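Local coordinates for protein Myo-inositol phosphohydrolase (Mitsuokella multacida, PDB 4WU3) that probably removes phosphate groups from myo-inositol hexakisphosphate (phytate), as a phosphatase built like the protein tyrosine phosphatases, at residues L60-R65 / S242-G247; Y117-R122 / L238-Y243. The protein carries 2 engineered substitutions. One frame throughout, in Å; residues are numbered along the deposited sequence.

Overall arrangement
From the N terminus, the chain first passes through 60-65, a turn running into strand 65-66, and then runs up strand 116-122. Only after a long run of further helices and strands does it reach strand 237-241 and the phosphate loop that follows. Contact 2 (117-122 with 238-243) closes the inner loop of the chain. Contact 1 (60-65 with 242-247) closes a longer one around it. They share S242 and Y243, their centres lie about 9 Å apart, and both touch the same phosphate ion. Contact 2 joins two neighbouring strands of the mixed sheet, and contact 1 ties the phosphate loop beyond them to the turn leading into its edge strand.

Contact 1 (L60-R65 / S242-G247); sequences LPRNFR and SYAGMG. Engineered in segment 242-247: S242 (natural residue Cys). With PO4 (phosphate ion), chain G.
This is a polar loop-to-loop contact in which R62, N63 and R65, just ahead of and at the start of strand 65-66, grip the outer side of the phosphate-binding loop from A244 to M246. A type II turn from P61 to F64 carries R62 and N63 at its two central positions, N63 at positive phi, and R65 follows it. The N63 amide sends ND2 nearly straight down the C=O of A244 to its O, a hydrogen bond of 2.8 Å in the plane of the amide. R65 NH1 donates a hydrogen bond to G245 O, also at 2.8 Å, and another back to N63 O at 3.0 Å. Both acceptors lie in the guanidinium plane, so one nitrogen fixes the turn and the loop together. With CG anti to the backbone N (chi1 175°) and the chain extended to NE, R62 reaches over and lays one guanidinium face on A244 CB, 3.5 Å from NH1. A water at the edge links NH1 to Y243 O.

While carbonyls of the loop are held from outside, its amides serve the phosphate: A244 N meets O3 at 3.0 Å and M246 N meets O2 at 2.7 Å. G245 O and M246 N belong to one peptide, which R65 may therefore polarise toward the anion. Helix 247-261 starts directly behind the loop and touches R65 through T249 and T250, R65 pairs by its backbone with A93 of strand 91-94, and helix 99-108 packs on P61 and F64.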
loop_
_atom_site.group_PDB
_atom_site.type_symbol
_atom_site.label_atom_id
_atom_site.label_comp_id
_atom_site.label_asym_id
_atom_site.label_seq_id
_atom_site.Cartn_x
_atom_site.Cartn_y
_atom_site.Cartn_z
ATOM N N LEU A 60 -1.038 17.213 -30.270
ATOM C CA LEU A 60 -0.313 16.304 -29.409
ATOM C C LEU A 60 -1.116 16.147 -28.126
ATOM O O LEU A 60 -1.731 17.103 -27.656
ATOM C CB LEU A 60 1.074 16.853 -29.091
ATOM C CG LEU A 60 2.098 16.835 -30.215
ATOM C CD1 LEU A 60 3.413 17.408 -29.716
ATOM C CD2 LEU A 60 2.309 15.424 -30.748
ATOM N N PRO A 61 -1.118 14.940 -27.550
ATOM C CA PRO A 61 -1.888 14.726 -26.339
ATOM C C PRO A 61 -1.228 15.292 -25.094
ATOM O O PRO A 61 -0.098 15.756 -25.132
ATOM C CB PRO A 61 -1.966 13.213 -26.239
ATOM C CG PRO A 61 -0.715 12.730 -26.886
ATOM C CD PRO A 61 -0.417 13.718 -27.986
ATOM N N ARG A 62 -1.977 15.223 -24.002
ATOM C CA ARG A 62 -1.562 15.622 -22.673
ATOM C C ARG A 62 -0.237 14.996 -22.251
ATOM O O ARG A 62 -0.013 13.802 -22.428
ATOM C CB ARG A 62 -2.678 15.209 -21.704
ATOM C CG ARG A 62 -2.408 15.437 -20.227
ATOM C CD ARG A 62 -3.569 14.901 -19.410
ATOM N NE ARG A 62 -3.413 15.163 -17.981
ATOM C CZ ARG A 62 -4.060 14.502 -17.031
ATOM N NH1 ARG A 62 -4.909 13.535 -17.350
ATOM N NH2 ARG A 62 -3.860 14.806 -15.762
ATOM N N ASN A 63 0.640 15.827 -21.698
ATOM C CA ASN A 63 1.910 15.379 -21.142
ATOM C C ASN A 63 2.811 14.689 -22.141
ATOM O O ASN A 63 3.634 13.860 -21.764
ATOM C CB ASN A 63 1.665 14.458 -19.937
ATOM C CG ASN A 63 1.188 15.227 -18.728
ATOM O OD1 ASN A 63 1.628 16.357 -18.498
ATOM N ND2 ASN A 63 0.265 14.640 -17.966
ATOM N N PHE A 64 2.672 15.027 -23.411
ATOM C CA PHE A 64 3.563 14.465 -24.408
ATOM C C PHE A 64 4.999 14.939 -24.169
ATOM O O PHE A 64 5.239 16.116 -23.925
ATOM C CB PHE A 64 3.146 14.857 -25.822
ATOM C CG PHE A 64 4.084 14.340 -26.868
ATOM C CD1 PHE A 64 3.912 13.074 -27.407
ATOM C CD2 PHE A 64 5.166 15.090 -27.271
ATOM C CE1 PHE A 64 4.793 12.580 -28.340
ATOM C CE2 PHE A 64 6.048 14.598 -28.208
ATOM C CZ PHE A 64 5.866 13.342 -28.739
ATOM N N ARG A 65 5.957 14.028 -24.244
ATOM C CA ARG A 65 7.356 14.433 -24.277
ATOM C C ARG A 65 8.181 13.403 -25.006
ATOM O O ARG A 65 7.814 12.235 -25.079
ATOM C CB ARG A 65 7.927 14.654 -22.875
ATOM C CG ARG A 65 8.091 13.394 -22.026
ATOM C CD ARG A 65 6.793 13.024 -21.326
ATOM N NE ARG A 65 7.015 12.221 -20.130
ATOM C CZ ARG A 65 6.041 11.770 -19.346
ATOM N NH1 ARG A 65 4.779 12.028 -19.631
ATOM N NH2 ARG A 65 6.323 11.054 -18.280
ATOM N N SER A 242 -0.156 5.744 -20.487
ATOM C CA SER A 242 -1.094 5.202 -19.531
ATOM C C SER A 242 -2.392 6.000 -19.698
ATOM O O SER A 242 -2.785 6.285 -20.840
ATOM C CB SER A 242 -0.515 5.316 -18.128
ATOM O OG SER A 242 0.216 6.528 -17.974
ATOM N N TYR A 243 -3.069 6.363 -18.606
ATOM C CA TYR A 243 -4.190 7.288 -18.751
ATOM C C TYR A 243 -3.708 8.744 -18.785
ATOM O O TYR A 243 -3.985 9.472 -19.745
ATOM C CB TYR A 243 -5.276 7.119 -17.684
ATOM C CG TYR A 243 -6.336 8.187 -17.868
ATOM C CD1 TYR A 243 -7.177 8.167 -18.976
ATOM C CD2 TYR A 243 -6.434 9.260 -16.999
ATOM C CE1 TYR A 243 -8.106 9.156 -19.189
ATOM C CE2 TYR A 243 -7.374 10.264 -17.202
ATOM C CZ TYR A 243 -8.204 10.205 -18.298
ATOM O OH TYR A 243 -9.140 11.198 -18.517
ATOM N N ALA A 244 -2.970 9.159 -17.759
ATOM C CA ALA A 244 -2.620 10.563 -17.606
ATOM C C ALA A 244 -1.204 10.869 -18.090
ATOM O O ALA A 244 -0.820 12.028 -18.208
ATOM C CB ALA A 244 -2.783 10.976 -16.154
ATOM N N GLY A 245 -0.430 9.830 -18.381
ATOM C CA GLY A 245 0.954 9.999 -18.770
ATOM C C GLY A 245 1.782 10.473 -17.591
ATOM O O GLY A 245 2.852 11.090 -17.759
ATOM N N MET A 246 1.288 10.167 -16.394
ATOM C CA MET A 246 1.954 10.559 -15.159
ATOM C C MET A 246 2.671 9.386 -14.492
ATOM O O MET A 246 3.837 9.148 -14.782
ATOM C CB MET A 246 0.949 11.221 -14.210
ATOM C CG MET A 246 0.440 12.543 -14.763
ATOM S SD MET A 246 -0.734 13.425 -13.711
ATOM C CE MET A 246 0.365 13.933 -12.390
ATOM N N GLY A 247 1.988 8.651 -13.617
ATOM C CA GLY A 247 2.622 7.578 -12.841
ATOM C C GLY A 247 3.196 6.390 -13.617
ATOM O O GLY A 247 4.414 6.178 -13.669
HETATM P P PO4 G . -1.164 7.385 -14.959
HETATM O O1 PO4 G . -1.383 8.412 -13.874
HETATM O O2 PO4 G . -0.176 7.994 -15.929
HETATM O O3 PO4 G . -2.457 7.047 -15.654
HETATM O O4 PO4 G . -0.579 6.093 -14.419
HETATM O O HOH W 1 -5.421 12.071 -19.911
#

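Contact 2 (Y117-R122 / L238-Y243); sequences YDVDLR and LHYHSY. Engineered in segment 238-243: S242 (natural residue Cys). With PO4 (phosphate ion), chain G.
Y117-D120 and L238-H241 pair as parallel strands, their axes 4.9 Å apart at 21°, with Y117 O, V119 N, V119 O and, last in the ladder, L121 N hydrogen-bonded in turn to H239 N, H239 O, H241 N and H241 O.

On the face carrying V119 and Y240 the contact is apolar. The two side chains run side by side, with the CG1 branch of V119 3.6 Å from Y240 CD1, and L238 tucks its CD2 methyl against Y117 CB at 3.4 Å. Helices 219-230 and 247-261 pack over this face through F225, F228 and F252, and the Y240 hydroxyl is hydrogen-bonded to H256.

The face with D118 and D120 is polar and centres on H241. Its ring CD2 comes edge-on to D118 OD1 at 3.0 Å, with carboxylate and ring nearly coplanar (14°). ND1 donates a hydrogen bond in the ring plane to a lone pair of S242 O at 2.9 Å, and NE2 is hydrogen-bonded to E195, so both nitrogens are used and the ring cannot easily rotate.

H241 is the histidine of the HCX5R signature of protein tyrosine phosphatases: strand 237-241, in the middle of the mixed sheet, runs straight into the phosphate loop. S242, engineered in place of the natural cysteine, occupies the position that holds the nucleophile in protein tyrosine phosphatases.

D120 OD1 accepts the amide of R122 from above the carboxylate plane at 3.1 Å, an Asx turn, while OD2 takes Y206 and H126. Beyond it, R122 CD lies 3.4 Å from S242 O, and the bend at chi3 (73°) then turns one guanidinium face toward Y243 CD1, 3.6 Å from NH2. Salt bridges to E124 and D53 hold the guanidinium there.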
loop_
_atom_site.group_PDB
_atom_site.type_symbol
_atom_site.label_atom_id
_atom_site.label_comp_id
_atom_site.label_asym_id
_atom_site.label_seq_id
_atom_site.Cartn_x
_atom_site.Cartn_y
_atom_site.Cartn_z
ATOM N N TYR A 117 6.294 1.749 -31.883
ATOM C CA TYR A 117 5.633 0.802 -30.980
ATOM C C TYR A 117 4.844 1.546 -29.911
ATOM O O TYR A 117 5.406 2.278 -29.110
ATOM C CB TYR A 117 6.652 -0.139 -30.325
ATOM C CG TYR A 117 7.296 -1.080 -31.312
ATOM C CD1 TYR A 117 8.292 -0.632 -32.162
ATOM C CD2 TYR A 117 6.891 -2.412 -31.421
ATOM C CE1 TYR A 117 8.873 -1.476 -33.088
ATOM C CE2 TYR A 117 7.474 -3.265 -32.358
ATOM C CZ TYR A 117 8.470 -2.789 -33.179
ATOM O OH TYR A 117 9.082 -3.606 -34.116
ATOM N N ASP A 118 3.532 1.363 -29.929
ATOM C CA ASP A 118 2.660 1.879 -28.904
ATOM C C ASP A 118 2.715 0.910 -27.744
ATOM O O ASP A 118 2.293 -0.240 -27.867
ATOM C CB ASP A 118 1.234 1.988 -29.445
ATOM C CG ASP A 118 0.220 2.355 -28.378
ATOM O OD1 ASP A 118 0.592 3.029 -27.392
ATOM O OD2 ASP A 118 -0.962 1.972 -28.534
ATOM N N VAL A 119 3.267 1.368 -26.628
ATOM C CA VAL A 119 3.279 0.583 -25.408
ATOM C C VAL A 119 2.178 1.092 -24.503
ATOM O O VAL A 119 2.318 2.132 -23.843
ATOM C CB VAL A 119 4.637 0.655 -24.685
ATOM C CG1 VAL A 119 4.623 -0.203 -23.431
ATOM C CG2 VAL A 119 5.759 0.206 -25.617
ATOM N N ASP A 120 1.091 0.324 -24.490
ATOM C CA ASP A 120 -0.141 0.649 -23.801
ATOM C C ASP A 120 -0.138 0.042 -22.412
ATOM O O ASP A 120 -0.324 -1.164 -22.260
ATOM C CB ASP A 120 -1.307 0.082 -24.615
ATOM C CG ASP A 120 -2.650 0.343 -23.987
ATOM O OD1 ASP A 120 -2.691 0.992 -22.928
ATOM O OD2 ASP A 120 -3.671 -0.109 -24.566
ATOM N N LEU A 121 0.043 0.877 -21.391
ATOM C CA LEU A 121 0.243 0.375 -20.032
ATOM C C LEU A 121 -1.062 0.235 -19.246
ATOM O O LEU A 121 -1.052 0.016 -18.042
ATOM C CB LEU A 121 1.214 1.296 -19.274
ATOM C CG LEU A 121 2.570 1.511 -19.937
ATOM C CD1 LEU A 121 3.330 2.659 -19.284
ATOM C CD2 LEU A 121 3.386 0.217 -19.926
ATOM N N ARG A 122 -2.193 0.349 -19.920
ATOM C CA ARG A 122 -3.452 0.505 -19.201
ATOM C C ARG A 122 -4.141 -0.814 -18.934
ATOM O O ARG A 122 -4.516 -1.530 -19.865
ATOM C CB ARG A 122 -4.408 1.412 -19.971
ATOM C CG ARG A 122 -3.896 2.820 -20.235
ATOM C CD ARG A 122 -4.911 3.598 -21.061
ATOM N NE ARG A 122 -6.089 3.985 -20.292
ATOM C CZ ARG A 122 -7.171 4.529 -20.835
ATOM N NH1 ARG A 122 -7.218 4.724 -22.147
ATOM N NH2 ARG A 122 -8.210 4.871 -20.079
ATOM N N LEU A 238 9.837 3.688 -29.272
ATOM C CA LEU A 238 8.881 3.321 -28.232
ATOM C C LEU A 238 8.127 4.528 -27.683
ATOM O O LEU A 238 8.725 5.510 -27.256
ATOM C CB LEU A 238 9.605 2.624 -27.079
ATOM C CG LEU A 238 10.205 1.251 -27.394
ATOM C CD1 LEU A 238 10.661 0.567 -26.112
ATOM C CD2 LEU A 238 9.209 0.373 -28.129
ATOM N N HIS A 239 6.804 4.441 -27.703
ATOM C CA HIS A 239 5.968 5.465 -27.114
ATOM C C HIS A 239 5.167 4.844 -25.986
ATOM O O HIS A 239 4.310 3.994 -26.234
ATOM C CB HIS A 239 5.011 6.059 -28.151
ATOM C CG HIS A 239 4.174 7.165 -27.608
ATOM N ND1 HIS A 239 4.634 8.458 -27.513
ATOM C CD2 HIS A 239 2.932 7.163 -27.065
ATOM C CE1 HIS A 239 3.705 9.213 -26.954
ATOM N NE2 HIS A 239 2.660 8.453 -26.676
ATOM N N TYR A 240 5.467 5.250 -24.751
ATOM C CA TYR A 240 4.784 4.735 -23.571
ATOM C C TYR A 240 3.598 5.622 -23.224
ATOM O O TYR A 240 3.676 6.862 -23.285
ATOM C CB TYR A 240 5.719 4.708 -22.361
ATOM C CG TYR A 240 6.938 3.845 -22.522
ATOM C CD1 TYR A 240 6.857 2.472 -22.402
ATOM C CD2 TYR A 240 8.182 4.411 -22.773
ATOM C CE1 TYR A 240 7.980 1.680 -22.548
ATOM C CE2 TYR A 240 9.305 3.634 -22.919
ATOM C CZ TYR A 240 9.207 2.266 -22.806
ATOM O OH TYR A 240 10.336 1.482 -22.967
ATOM N N HIS A 241 2.492 4.998 -22.855
ATOM C CA HIS A 241 1.372 5.768 -22.349
ATOM C C HIS A 241 0.496 4.989 -21.359
ATOM O O HIS A 241 0.418 3.752 -21.382
ATOM C CB HIS A 241 0.536 6.297 -23.511
ATOM C CG HIS A 241 -0.529 5.355 -23.959
ATOM N ND1 HIS A 241 -1.753 5.270 -23.330
ATOM C CD2 HIS A 241 -0.554 4.455 -24.966
ATOM C CE1 HIS A 241 -2.485 4.349 -23.929
ATOM N NE2 HIS A 241 -1.779 3.841 -24.924
ATOM N N SER A 242 -0.156 5.744 -20.487
ATOM C CA SER A 242 -1.094 5.202 -19.531
ATOM C C SER A 242 -2.392 6.000 -19.698
ATOM O O SER A 242 -2.785 6.285 -20.840
ATOM C CB SER A 242 -0.515 5.316 -18.128
ATOM O OG SER A 242 0.216 6.528 -17.974
ATOM N N TYR A 243 -3.069 6.363 -18.606
ATOM C CA TYR A 243 -4.190 7.288 -18.751
ATOM C C TYR A 243 -3.708 8.744 -18.785
ATOM O O TYR A 243 -3.985 9.472 -19.745
ATOM C CB TYR A 243 -5.276 7.119 -17.684
ATOM C CG TYR A 243 -6.336 8.187 -17.868
ATOM C CD1 TYR A 243 -7.177 8.167 -18.976
ATOM C CD2 TYR A 243 -6.434 9.260 -16.999
ATOM C CE1 TYR A 243 -8.106 9.156 -19.189
ATOM C CE2 TYR A 243 -7.374 10.264 -17.202
ATOM C CZ TYR A 243 -8.204 10.205 -18.298
ATOM O OH TYR A 243 -9.140 11.198 -18.517
HETATM P P PO4 G . -1.164 7.385 -14.959
HETATM O O1 PO4 G . -1.383 8.412 -13.874
HETATM O O2 PO4 G . -0.176 7.994 -15.929
HETATM O O3 PO4 G . -2.457 7.047 -15.654
HETATM O O4 PO4 G . -0.579 6.093 -14.419
#